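Local coordinates for protein ACDH-11, isoform b (Caenorhabditis elegans, PDB 4Y9J), which belongs to the acyl-CoA dehydrogenase family of flavoproteins and binds flavin-adenine dinucleotide and the ligand UCC, at residues D389-L397 against L467-E475; L397-K408 against R525-Y535. All blocks are in the same frame, centred on the assembly; numbering follows the deposited sequence.

In the fold
Helix 389-419 shows how one long helix can receive two others, each nearly at right angles to it. Contact 1 lies at its N-terminal end, nearer the protein surface, and is small: methionines close over an alanine of helix 466-478. Contact 2, roughly twice as large in buried area and closer to the middle of the chain, sets the following turns against helix 524-545 with aromatic rings and branched aliphatics, its charged end reaching a second subunit. Leu397 serves both contacts, and Phe470 and Arg473 of contact 1 pack on Ile534 and Tyr535 of helix 524-545. The two contacts thus run into each other through mostly apolar side chains, with charged groups at their borders.

Contact 1: D389-L397 against L467-E475; sequences DVEAMMLRL and LLAFGKRVE. With UCC (S-{(3S,5R,9R)-1-[(2R,3S,4R,5R)-5-(6-amino-9H-purin-9-yl)-4-hydroxy-3-(phosphonooxy)tetrahydrofuran-2-yl]-3,5,9-trihydroxy-8,8-dimethyl-3,5-dioxido-10,14-dioxo-2,4,6-trioxa-11,15-diaza-3lambda~5~,5lambda~5~-diphosphaheptadecan-17-yl} undecanethioate), chain F.
Met393 and Met394 close over Ala469 where two helices of the all-helical C-terminal part of an acyl-CoA dehydrogenase fold meet almost perpendicularly, their local axes 9.3 Å apart and crossing at -105°. The small residue allows close approach: the CA atoms of Val390 and Ala469 are 5.3 Å apart. Two methyl groups converge on one CB, Met393 CE at 3.6 Å from Ala469 CB and Met394 CE at 3.7 Å from the same atom. The thioether of Met394 then turns to the neighbouring ring in a Met-aromatic contact, SD lying at the edge of Phe470, 5.3 Å from the ring centroid and 81° off its normal. The first torsion and a bend at chi2 (-47°) bring this sulfur to the ring edge, and the turn about the CG-SD bond lays CE against Ala469 CB. Leu397 CD2 approaches the same ring obliquely.

Around this centre, Val390 divides its branches: CG1, set anti to the backbone N, lies against the Ala469 carbonyl oxygen, whereas CG2 meets the aliphatic CD of Lys472. Met394 CG rests on CB and CG of Arg473, whose guanidinium is salt-bridged to Glu374 and hydrogen-bonded to Gln476. Tyr535 of helix 524-545 adds to the packing on Met394 and Arg473, and Leu499 of helix 486-512 to that on Phe470.

Helix 389-419 has a second role, for Arg396 leaves it away from the methionines and belongs to the UCC pocket. Its guanidinium, salt-bridged through NH2 to Asp455, lies parallel to the adenine plane, with UCC N1 above the guanidinium centre and Arg396 NH2 3.2 Å from UCC C6.

Contact 2: L397-K408 against R525-Y535; sequences LITPVLKLYAGK and RHIAFTIARIY
Tyr405 lays one face of its ring over the methyl of Ala532, a CH-pi contact with Ala532 CB 3.9 Å from the ring centroid. At the same time its edge points into the face of Phe529: the T-shaped pair has centroids 5.0 Å apart and planes at 89°. With CG anti to the backbone N (chi1 -166°), the tyrosine reaches across helix 524-545 until its hydroxyl meets CG and CD of Arg533. A water joins the two polar ends, 2.8 Å from Tyr405 OH and accepting from Arg533 NH1, while Arg533 NE is hydrogen-bonded to the Leu567 carbonyl.

The opposite face of Phe529 is covered by Arg525 CG, and Leu404 CD1 and Lys408 CG come to its edge, so the ring is enclosed on several sides. Farther along, Val401 CG1 presses on Ala532 CB at 3.5 Å and its CG2 on Ile531 CG2, which also receives Leu397 CD2. Ile398 CD1 makes an off-centre, oblique CH-pi contact with the ring of Tyr535, whose hydroxyl is hydrogen-bonded to Glu374.

Lys408 NZ and Arg525 NH1 are 4.4 Å apart, a pairing of like charges probably eased by carboxylates: Lys408 NZ forms salt bridges with Glu419 and Glu416 of the second subunit, and Arg525 NH2 with that same Glu416, while Arg525 NE is hydrogen-bonded to Asn450 of its own chain. Ala528 and Ala532 present small side chains where the local axes cross at -98°, 9.3 Å apart, a near-orthogonal alpha-alpha packing within the helical C-terminal part of an acyl-CoA dehydrogenase fold, joining helix 389-419 to helix 524-545 beside a subunit interface.

Contact 1: D389-L397 against L467-E475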
loop_
_atom_site.group_PDB
_atom_site.type_symbol
_atom_site.label_atom_id
_atom_site.label_comp_id
_atom_site.label_asym_id
_atom_site.label_seq_id
_atom_site.Cartn_x
_atom_site.Cartn_y
_atom_site.Cartn_z
ATOM N N ASP B 389 -40.947 2.348 40.494
ATOM C CA ASP B 389 -41.460 3.043 39.321
ATOM C C ASP B 389 -40.462 4.122 38.899
ATOM O O ASP B 389 -40.258 4.321 37.721
ATOM C CB ASP B 389 -42.834 3.657 39.596
ATOM C CG ASP B 389 -43.917 2.587 39.764
ATOM O OD1 ASP B 389 -43.677 1.409 39.394
ATOM O OD2 ASP B 389 -44.997 2.908 40.266
ATOM N N VAL B 390 -39.839 4.786 39.868
ATOM C CA VAL B 390 -38.912 5.871 39.573
ATOM C C VAL B 390 -37.657 5.323 38.891
ATOM O O VAL B 390 -37.139 5.918 37.914
ATOM C CB VAL B 390 -38.555 6.650 40.865
ATOM C CG1 VAL B 390 -37.270 7.456 40.730
ATOM C CG2 VAL B 390 -39.722 7.528 41.264
ATOM N N GLU B 391 -37.171 4.191 39.387
ATOM C CA GLU B 391 -35.994 3.563 38.796
ATOM C C GLU B 391 -36.256 3.070 37.369
ATOM O O GLU B 391 -35.378 3.138 36.496
ATOM C CB GLU B 391 -35.480 2.442 39.705
ATOM C CG GLU B 391 -34.629 2.962 40.867
ATOM C CD GLU B 391 -34.601 2.035 42.081
ATOM O OE1 GLU B 391 -35.401 1.066 42.121
ATOM O OE2 GLU B 391 -33.760 2.282 42.993
ATOM N N ALA B 392 -37.451 2.566 37.104
ATOM C CA ALA B 392 -37.769 2.187 35.717
ATOM C C ALA B 392 -37.769 3.404 34.820
ATOM O O ALA B 392 -37.210 3.379 33.722
ATOM C CB ALA B 392 -39.125 1.506 35.677
ATOM N N MET B 393 -38.381 4.505 35.280
ATOM C CA MET B 393 -38.391 5.734 34.457
ATOM C C MET B 393 -36.986 6.290 34.228
ATOM O O MET B 393 -36.663 6.689 33.103
ATOM C CB MET B 393 -39.314 6.817 35.048
ATOM C CG MET B 393 -40.787 6.472 34.829
ATOM S SD MET B 393 -41.913 7.736 35.468
ATOM C CE MET B 393 -41.955 7.240 37.182
ATOM N N MET B 394 -36.171 6.332 35.278
ATOM C CA MET B 394 -34.822 6.845 35.168
ATOM C C MET B 394 -33.933 5.993 34.250
ATOM O O MET B 394 -33.025 6.529 33.591
ATOM C CB MET B 394 -34.177 7.011 36.547
ATOM C CG MET B 394 -34.735 8.168 37.354
ATOM S SD MET B 394 -34.848 9.671 36.385
ATOM C CE MET B 394 -36.556 9.620 35.813
ATOM N N LEU B 395 -34.193 4.689 34.151
ATOM C CA LEU B 395 -33.452 3.859 33.177
ATOM C C LEU B 395 -33.767 4.287 31.767
ATOM O O LEU B 395 -32.870 4.426 30.953
ATOM C CB LEU B 395 -33.802 2.374 33.307
ATOM C CG LEU B 395 -33.154 1.364 32.357
ATOM C CD1 LEU B 395 -31.627 1.477 32.239
ATOM C CD2 LEU B 395 -33.594 -0.034 32.755
ATOM N N ARG B 396 -35.031 4.552 31.484
ATOM C CA ARG B 396 -35.418 4.903 30.111
ATOM C C ARG B 396 -34.897 6.272 29.706
ATOM O O ARG B 396 -34.472 6.468 28.538
ATOM C CB ARG B 396 -36.947 4.849 29.960
ATOM C CG ARG B 396 -37.417 5.262 28.559
ATOM C CD ARG B 396 -37.046 4.313 27.430
ATOM N NE ARG B 396 -37.486 4.797 26.124
ATOM C CZ ARG B 396 -36.728 5.499 25.260
ATOM N NH1 ARG B 396 -35.435 5.775 25.505
ATOM N NH2 ARG B 396 -37.276 5.903 24.112
ATOM N N LEU B 397 -34.872 7.177 30.683
ATOM C CA LEU B 397 -34.387 8.548 30.491
ATOM C C LEU B 397 -32.848 8.624 30.393
ATOM O O LEU B 397 -32.293 9.314 29.508
ATOM C CB LEU B 397 -34.828 9.433 31.645
ATOM C CG LEU B 397 -34.260 10.840 31.601
ATOM C CD1 LEU B 397 -34.775 11.526 30.337
ATOM C CD2 LEU B 397 -34.599 11.615 32.862
ATOM N N LEU B 467 -40.598 13.877 34.417
ATOM C CA LEU B 467 -39.994 14.992 35.136
ATOM C C LEU B 467 -40.142 14.915 36.673
ATOM O O LEU B 467 -39.195 15.163 37.410
ATOM C CB LEU B 467 -40.582 16.299 34.642
ATOM C CG LEU B 467 -39.718 17.508 35.001
ATOM C CD1 LEU B 467 -38.589 17.518 33.999
ATOM C CD2 LEU B 467 -40.535 18.826 35.079
ATOM N N LEU B 468 -41.335 14.606 37.150
ATOM C CA LEU B 468 -41.531 14.364 38.588
ATOM C C LEU B 468 -40.553 13.306 39.149
ATOM O O LEU B 468 -39.880 13.483 40.210
ATOM C CB LEU B 468 -42.950 13.866 38.834
ATOM C CG LEU B 468 -43.202 13.522 40.295
ATOM C CD1 LEU B 468 -43.096 14.776 41.156
ATOM C CD2 LEU B 468 -44.565 12.838 40.530
ATOM N N ALA B 469 -40.511 12.191 38.422
ATOM C CA ALA B 469 -39.616 11.094 38.747
ATOM C C ALA B 469 -38.155 11.523 38.805
ATOM O O ALA B 469 -37.433 11.173 39.749
ATOM C CB ALA B 469 -39.767 9.999 37.704
ATOM N N PHE B 470 -37.728 12.302 37.811
ATOM C CA PHE B 470 -36.382 12.815 37.825
ATOM C C PHE B 470 -36.156 13.666 39.075
ATOM O O PHE B 470 -35.125 13.518 39.753
ATOM C CB PHE B 470 -36.162 13.640 36.550
ATOM C CG PHE B 470 -34.800 14.262 36.439
ATOM C CD1 PHE B 470 -33.663 13.497 36.555
ATOM C CD2 PHE B 470 -34.670 15.641 36.175
ATOM C CE1 PHE B 470 -32.405 14.082 36.403
ATOM C CE2 PHE B 470 -33.430 16.231 36.061
ATOM C CZ PHE B 470 -32.296 15.439 36.163
ATOM N N GLY B 471 -37.126 14.551 39.385
ATOM C CA GLY B 471 -37.037 15.399 40.582
ATOM C C GLY B 471 -36.897 14.546 41.883
ATOM O O GLY B 471 -36.093 14.847 42.823
ATOM N N LYS B 472 -37.682 13.470 41.935
ATOM C CA LYS B 472 -37.595 12.507 43.057
ATOM C C LYS B 472 -36.225 11.848 43.179
ATOM O O LYS B 472 -35.660 11.818 44.287
ATOM C CB LYS B 472 -38.630 11.411 42.916
ATOM C CG LYS B 472 -40.010 11.924 43.178
ATOM C CD LYS B 472 -41.044 10.844 43.059
ATOM C CE LYS B 472 -42.363 11.478 43.438
ATOM N NZ LYS B 472 -43.427 10.466 43.284
ATOM N N ARG B 473 -35.680 11.346 42.058
ATOM C CA ARG B 473 -34.318 10.783 42.062
ATOM C C ARG B 473 -33.264 11.816 42.534
ATOM O O ARG B 473 -32.440 11.548 43.435
ATOM C CB ARG B 473 -33.973 10.168 40.683
ATOM C CG ARG B 473 -32.605 9.474 40.575
ATOM C CD ARG B 473 -32.446 8.346 41.577
ATOM N NE ARG B 473 -31.112 7.744 41.589
ATOM C CZ ARG B 473 -30.449 7.412 42.697
ATOM N NH1 ARG B 473 -30.962 7.627 43.876
ATOM N NH2 ARG B 473 -29.265 6.845 42.632
ATOM N N VAL B 474 -33.319 13.018 41.955
ATOM C CA VAL B 474 -32.354 14.018 42.361
ATOM C C VAL B 474 -32.443 14.304 43.845
ATOM O O VAL B 474 -31.436 14.356 44.518
ATOM C CB VAL B 474 -32.497 15.329 41.589
ATOM C CG1 VAL B 474 -31.560 16.383 42.163
ATOM C CG2 VAL B 474 -32.166 15.119 40.142
ATOM N N GLU B 475 -33.646 14.480 44.360
ATOM C CA GLU B 475 -33.793 14.719 45.814
ATOM C C GLU B 475 -33.317 13.535 46.705
ATOM O O GLU B 475 -32.731 13.785 47.850
ATOM C CB GLU B 475 -35.204 15.153 46.164
ATOM C CG GLU B 475 -36.264 14.142 45.754
ATOM C CD GLU B 475 -37.213 13.682 46.871
ATOM O OE1 GLU B 475 -37.922 14.539 47.452
ATOM O OE2 GLU B 475 -37.264 12.434 47.105
HETATM O OA1 UCC F . -24.911 2.638 14.423
HETATM C CA1 UCC F . -25.078 1.363 14.548
HETATM C CA2 UCC F . -24.041 0.292 14.904
HETATM C CA3 UCC F . -22.734 0.696 15.511
HETATM C CA4 UCC F . -22.299 -0.273 16.660
HETATM C CA5 UCC F . -22.363 0.467 18.003
HETATM C CA6 UCC F . -21.183 0.156 18.855
HETATM C CA7 UCC F . -21.242 0.885 20.188
HETATM C CA8 UCC F . -20.081 0.221 20.813
HETATM C CA9 UCC F . -19.085 0.982 21.504
HETATM C C10 UCC F . -17.767 0.959 20.870
HETATM C C11 UCC F . -17.573 2.428 20.524
HETATM S S UCC F . -26.514 0.543 14.296
HETATM C CP1 UCC F . -27.799 1.748 13.788
HETATM C CP2 UCC F . -28.122 2.803 14.801
HETATM N NP1 UCC F . -29.346 3.557 14.462
HETATM C CP3 UCC F . -29.889 4.308 15.422
HETATM O OP1 UCC F . -29.374 4.508 16.522
HETATM C CP4 UCC F . -31.261 4.886 15.139
HETATM C CP5 UCC F . -31.237 6.398 15.409
HETATM N NP2 UCC F . -32.638 6.782 15.289
HETATM C CP6 UCC F . -33.537 6.675 16.266
HETATM O OP2 UCC F . -33.254 6.343 17.409
HETATM C CP8 UCC F . -34.935 7.120 15.889
HETATM O OP3 UCC F . -35.466 7.953 16.964
HETATM C CPB UCC F . -35.981 6.036 15.777
HETATM C CP7 UCC F . -36.033 4.932 16.843
HETATM C CP9 UCC F . -35.281 5.080 14.715
HETATM C CPA UCC F . -37.167 6.388 14.851
HETATM O O7 UCC F . -38.069 5.256 14.769
HETATM P P2 UCC F . -39.612 5.482 14.328
HETATM O O21 UCC F . -40.333 4.146 14.254
HETATM O O22 UCC F . -39.584 6.512 13.190
HETATM O O6 UCC F . -40.125 6.344 15.609
HETATM P P1 UCC F . -41.247 5.973 16.677
HETATM O O11 UCC F . -42.618 5.767 16.051
HETATM O O12 UCC F . -41.066 7.038 17.717
HETATM O "O5'" UCC F . -40.637 4.526 17.241
HETATM C "C5'" UCC F . -41.407 3.308 17.092
HETATM C "C4'" UCC F . -41.578 2.575 18.436
HETATM C "C3'" UCC F . -42.319 3.440 19.452
HETATM O "O3'" UCC F . -43.020 2.527 20.257
HETATM P P3 UCC F . -44.598 2.481 20.305
HETATM O O33 UCC F . -44.852 1.290 21.202
HETATM O O32 UCC F . -45.009 2.118 18.897
HETATM O O31 UCC F . -45.000 3.880 20.835
HETATM C "C2'" UCC F . -41.244 4.117 20.293
HETATM O "O2'" UCC F . -41.590 4.345 21.657
HETATM O "O4'" UCC F . -40.283 2.300 19.011
HETATM C "C1'" UCC F . -40.198 2.996 20.248
HETATM N N9 UCC F . -38.811 3.407 20.508
HETATM C C4 UCC F . -38.185 3.096 21.638
HETATM N N3 UCC F . -38.480 2.359 22.735
HETATM C C8 UCC F . -38.034 4.182 19.715
HETATM N N7 UCC F . -36.842 4.351 20.316
HETATM C C5 UCC F . -36.861 3.699 21.501
HETATM C C6 UCC F . -35.899 3.433 22.604
HETATM N N6 UCC F . -34.652 3.964 22.536
HETATM N N1 UCC F . -36.344 2.718 23.688
HETATM C C2 UCC F . -37.592 2.208 23.734
#

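Contact 2: L397-K408 against R525-Y535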
loop_
_atom_site.group_PDB
_atom_site.type_symbol
_atom_site.label_atom_id
_atom_site.label_comp_id
_atom_site.label_asym_id
_atom_site.label_seq_id
_atom_site.Cartn_x
_atom_site.Cartn_y
_atom_site.Cartn_z
ATOM N N LEU B 397 -34.872 7.177 30.683
ATOM C CA LEU B 397 -34.387 8.548 30.491
ATOM C C LEU B 397 -32.848 8.624 30.393
ATOM O O LEU B 397 -32.293 9.314 29.508
ATOM C CB LEU B 397 -34.828 9.433 31.645
ATOM C CG LEU B 397 -34.260 10.840 31.601
ATOM C CD1 LEU B 397 -34.775 11.526 30.337
ATOM C CD2 LEU B 397 -34.599 11.615 32.862
ATOM N N ILE B 398 -32.161 7.955 31.314
ATOM C CA ILE B 398 -30.708 8.048 31.409
ATOM C C ILE B 398 -29.930 7.513 30.198
ATOM O O ILE B 398 -28.879 8.008 29.886
ATOM C CB ILE B 398 -30.181 7.461 32.724
ATOM C CG1 ILE B 398 -28.816 8.056 33.062
ATOM C CG2 ILE B 398 -30.080 5.955 32.658
ATOM C CD1 ILE B 398 -28.313 7.621 34.410
ATOM N N THR B 399 -30.465 6.520 29.512
ATOM C CA THR B 399 -29.753 5.844 28.491
ATOM C C THR B 399 -29.415 6.810 27.349
ATOM O O THR B 399 -28.216 6.969 26.997
ATOM C CB THR B 399 -30.555 4.608 28.041
ATOM O OG1 THR B 399 -30.479 3.660 29.084
ATOM C CG2 THR B 399 -29.893 3.994 26.876
ATOM N N PRO B 400 -30.430 7.545 26.820
ATOM C CA PRO B 400 -30.036 8.477 25.748
ATOM C C PRO B 400 -29.260 9.707 26.239
ATOM O O PRO B 400 -28.386 10.203 25.502
ATOM C CB PRO B 400 -31.380 8.903 25.154
ATOM C CG PRO B 400 -32.400 8.685 26.276
ATOM C CD PRO B 400 -31.894 7.422 26.913
ATOM N N VAL B 401 -29.584 10.174 27.449
ATOM C CA VAL B 401 -28.929 11.344 28.045
ATOM C C VAL B 401 -27.438 11.020 28.220
ATOM O O VAL B 401 -26.569 11.771 27.785
ATOM C CB VAL B 401 -29.580 11.749 29.373
ATOM C CG1 VAL B 401 -28.772 12.837 30.050
ATOM C CG2 VAL B 401 -31.015 12.187 29.161
ATOM N N LEU B 402 -27.152 9.870 28.820
ATOM C CA LEU B 402 -25.762 9.408 28.971
ATOM C C LEU B 402 -24.970 9.277 27.674
ATOM O O LEU B 402 -23.870 9.839 27.519
ATOM C CB LEU B 402 -25.741 8.098 29.707
ATOM C CG LEU B 402 -24.429 7.365 29.813
ATOM C CD1 LEU B 402 -23.421 8.129 30.634
ATOM C CD2 LEU B 402 -24.626 5.983 30.417
ATOM N N LYS B 403 -25.558 8.550 26.734
ATOM C CA LYS B 403 -24.933 8.376 25.455
ATOM C C LYS B 403 -24.637 9.725 24.806
ATOM O O LYS B 403 -23.498 9.973 24.339
ATOM C CB LYS B 403 -25.810 7.487 24.546
ATOM C CG LYS B 403 -25.182 6.905 23.268
ATOM C CD LYS B 403 -24.684 7.901 22.244
ATOM C CE LYS B 403 -24.632 7.302 20.852
ATOM N NZ LYS B 403 -24.047 8.174 19.830
ATOM N N LEU B 404 -25.633 10.571 24.681
ATOM C CA LEU B 404 -25.431 11.790 23.917
ATOM C C LEU B 404 -24.488 12.728 24.645
ATOM O O LEU B 404 -23.695 13.452 24.018
ATOM C CB LEU B 404 -26.741 12.469 23.567
ATOM C CG LEU B 404 -27.580 13.098 24.662
ATOM C CD1 LEU B 404 -27.179 14.560 24.892
ATOM C CD2 LEU B 404 -29.075 13.007 24.341
ATOM N N TYR B 405 -24.522 12.740 25.955
ATOM C CA TYR B 405 -23.696 13.689 26.694
ATOM C C TYR B 405 -22.203 13.271 26.695
ATOM O O TYR B 405 -21.315 14.097 26.328
ATOM C CB TYR B 405 -24.232 13.931 28.119
ATOM C CG TYR B 405 -23.565 15.173 28.767
ATOM C CD1 TYR B 405 -23.887 16.439 28.332
ATOM C CD2 TYR B 405 -22.610 15.046 29.748
ATOM C CE1 TYR B 405 -23.309 17.558 28.895
ATOM C CE2 TYR B 405 -22.020 16.131 30.321
ATOM C CZ TYR B 405 -22.390 17.402 29.903
ATOM O OH TYR B 405 -21.798 18.528 30.412
ATOM N N ALA B 406 -21.907 12.023 27.090
ATOM C CA ALA B 406 -20.534 11.539 27.052
ATOM C C ALA B 406 -19.993 11.590 25.616
ATOM O O ALA B 406 -18.810 11.877 25.378
ATOM C CB ALA B 406 -20.418 10.102 27.602
ATOM N N GLY B 407 -20.892 11.325 24.672
ATOM C CA GLY B 407 -20.613 11.374 23.269
ATOM C C GLY B 407 -20.069 12.689 22.807
ATOM O O GLY B 407 -19.142 12.771 22.007
ATOM N N LYS B 408 -20.685 13.740 23.316
ATOM C CA LYS B 408 -20.368 15.072 22.896
ATOM C C LYS B 408 -19.193 15.614 23.715
ATOM O O LYS B 408 -18.463 16.469 23.242
ATOM C CB LYS B 408 -21.606 15.935 22.983
ATOM C CG LYS B 408 -21.482 17.353 22.510
ATOM C CD LYS B 408 -20.807 17.500 21.155
ATOM C CE LYS B 408 -21.568 16.757 20.059
ATOM N NZ LYS B 408 -20.964 16.807 18.749
ATOM N N ARG B 525 -31.374 19.661 22.584
ATOM C CA ARG B 525 -30.070 19.373 23.095
ATOM C C ARG B 525 -29.785 20.082 24.423
ATOM O O ARG B 525 -29.163 19.533 25.321
ATOM C CB ARG B 525 -28.961 19.714 22.003
ATOM C CG ARG B 525 -27.596 19.373 22.491
ATOM C CD ARG B 525 -26.448 19.871 21.596
ATOM N NE ARG B 525 -26.429 19.227 20.319
ATOM C CZ ARG B 525 -25.308 19.066 19.599
ATOM N NH1 ARG B 525 -24.125 19.504 20.057
ATOM N NH2 ARG B 525 -25.394 18.467 18.446
ATOM N N HIS B 526 -30.241 21.324 24.552
ATOM C CA HIS B 526 -30.074 22.070 25.785
ATOM C C HIS B 526 -30.824 21.401 26.954
ATOM O O HIS B 526 -30.309 21.323 28.025
ATOM C CB HIS B 526 -30.531 23.505 25.611
ATOM C CG HIS B 526 -29.770 24.264 24.571
ATOM N ND1 HIS B 526 -29.935 24.055 23.216
ATOM C CD2 HIS B 526 -28.845 25.237 24.688
ATOM C CE1 HIS B 526 -29.135 24.879 22.544
ATOM N NE2 HIS B 526 -28.458 25.596 23.417
ATOM N N ILE B 527 -32.039 20.918 26.699
ATOM C CA ILE B 527 -32.827 20.152 27.677
ATOM C C ILE B 527 -32.050 18.886 28.066
ATOM O O ILE B 527 -31.796 18.675 29.264
ATOM C CB ILE B 527 -34.228 19.797 27.121
ATOM C CG1 ILE B 527 -35.036 21.065 26.922
ATOM C CG2 ILE B 527 -34.951 18.768 28.026
ATOM C CD1 ILE B 527 -36.370 20.906 26.207
ATOM N N ALA B 528 -31.605 18.090 27.086
ATOM C CA ALA B 528 -30.875 16.878 27.366
ATOM C C ALA B 528 -29.593 17.116 28.176
ATOM O O ALA B 528 -29.315 16.381 29.125
ATOM C CB ALA B 528 -30.620 16.071 26.099
ATOM N N PHE B 529 -28.810 18.140 27.811
ATOM C CA PHE B 529 -27.579 18.457 28.524
ATOM C C PHE B 529 -27.847 18.910 29.989
ATOM O O PHE B 529 -27.054 18.659 30.886
ATOM C CB PHE B 529 -26.872 19.596 27.807
ATOM C CG PHE B 529 -25.957 19.199 26.661
ATOM C CD1 PHE B 529 -26.157 18.092 25.884
ATOM C CD2 PHE B 529 -24.911 20.089 26.281
ATOM C CE1 PHE B 529 -25.275 17.726 24.852
ATOM C CE2 PHE B 529 -24.056 19.747 25.213
ATOM C CZ PHE B 529 -24.237 18.565 24.510
ATOM N N THR B 530 -28.922 19.663 30.204
ATOM C CA THR B 530 -29.267 20.109 31.554
ATOM C C THR B 530 -29.581 18.921 32.437
ATOM O O THR B 530 -29.160 18.874 33.570
ATOM C CB THR B 530 -30.429 21.084 31.528
ATOM O OG1 THR B 530 -30.067 22.198 30.708
ATOM C CG2 THR B 530 -30.761 21.542 32.934
ATOM N N ILE B 531 -30.319 17.963 31.887
ATOM C CA ILE B 531 -30.604 16.719 32.594
ATOM C C ILE B 531 -29.277 16.010 32.966
ATOM O O ILE B 531 -29.038 15.633 34.183
ATOM C CB ILE B 531 -31.554 15.824 31.786
ATOM C CG1 ILE B 531 -32.913 16.496 31.725
ATOM C CG2 ILE B 531 -31.697 14.432 32.456
ATOM C CD1 ILE B 531 -33.925 15.875 30.791
ATOM N N ALA B 532 -28.408 15.883 31.980
ATOM C CA ALA B 532 -27.157 15.193 32.201
ATOM C C ALA B 532 -26.405 15.845 33.332
ATOM O O ALA B 532 -25.939 15.185 34.210
ATOM C CB ALA B 532 -26.306 15.189 30.940
ATOM N N ARG B 533 -26.312 17.175 33.335
ATOM C CA ARG B 533 -25.492 17.862 34.326
ATOM C C ARG B 533 -26.111 17.841 35.723
ATOM O O ARG B 533 -25.388 17.782 36.707
ATOM C CB ARG B 533 -25.244 19.285 33.890
ATOM C CG ARG B 533 -24.397 19.338 32.625
ATOM C CD ARG B 533 -24.114 20.722 32.080
ATOM N NE ARG B 533 -25.334 21.444 31.668
ATOM C CZ ARG B 533 -25.566 22.094 30.509
ATOM N NH1 ARG B 533 -24.601 22.141 29.527
ATOM N NH2 ARG B 533 -26.786 22.721 30.369
ATOM N N ILE B 534 -27.428 17.997 35.806
ATOM C CA ILE B 534 -28.141 17.921 37.073
ATOM C C ILE B 534 -27.926 16.541 37.690
ATOM O O ILE B 534 -27.622 16.411 38.891
ATOM C CB ILE B 534 -29.659 18.236 36.898
ATOM C CG1 ILE B 534 -29.808 19.752 36.618
ATOM C CG2 ILE B 534 -30.477 17.843 38.157
ATOM C CD1 ILE B 534 -31.200 20.193 36.230
ATOM N N TYR B 535 -28.157 15.528 36.879
ATOM C CA TYR B 535 -28.092 14.145 37.354
ATOM C C TYR B 535 -26.654 13.849 37.782
ATOM O O TYR B 535 -26.424 13.295 38.878
ATOM C CB TYR B 535 -28.574 13.204 36.236
ATOM C CG TYR B 535 -29.213 11.912 36.680
ATOM C CD1 TYR B 535 -28.881 11.303 37.887
ATOM C CD2 TYR B 535 -30.118 11.250 35.823
ATOM C CE1 TYR B 535 -29.509 10.088 38.279
ATOM C CE2 TYR B 535 -30.729 10.048 36.183
ATOM C CZ TYR B 535 -30.392 9.445 37.362
ATOM O OH TYR B 535 -30.973 8.252 37.653
HETATM O O HOH W 1 -22.078 20.880 28.983
#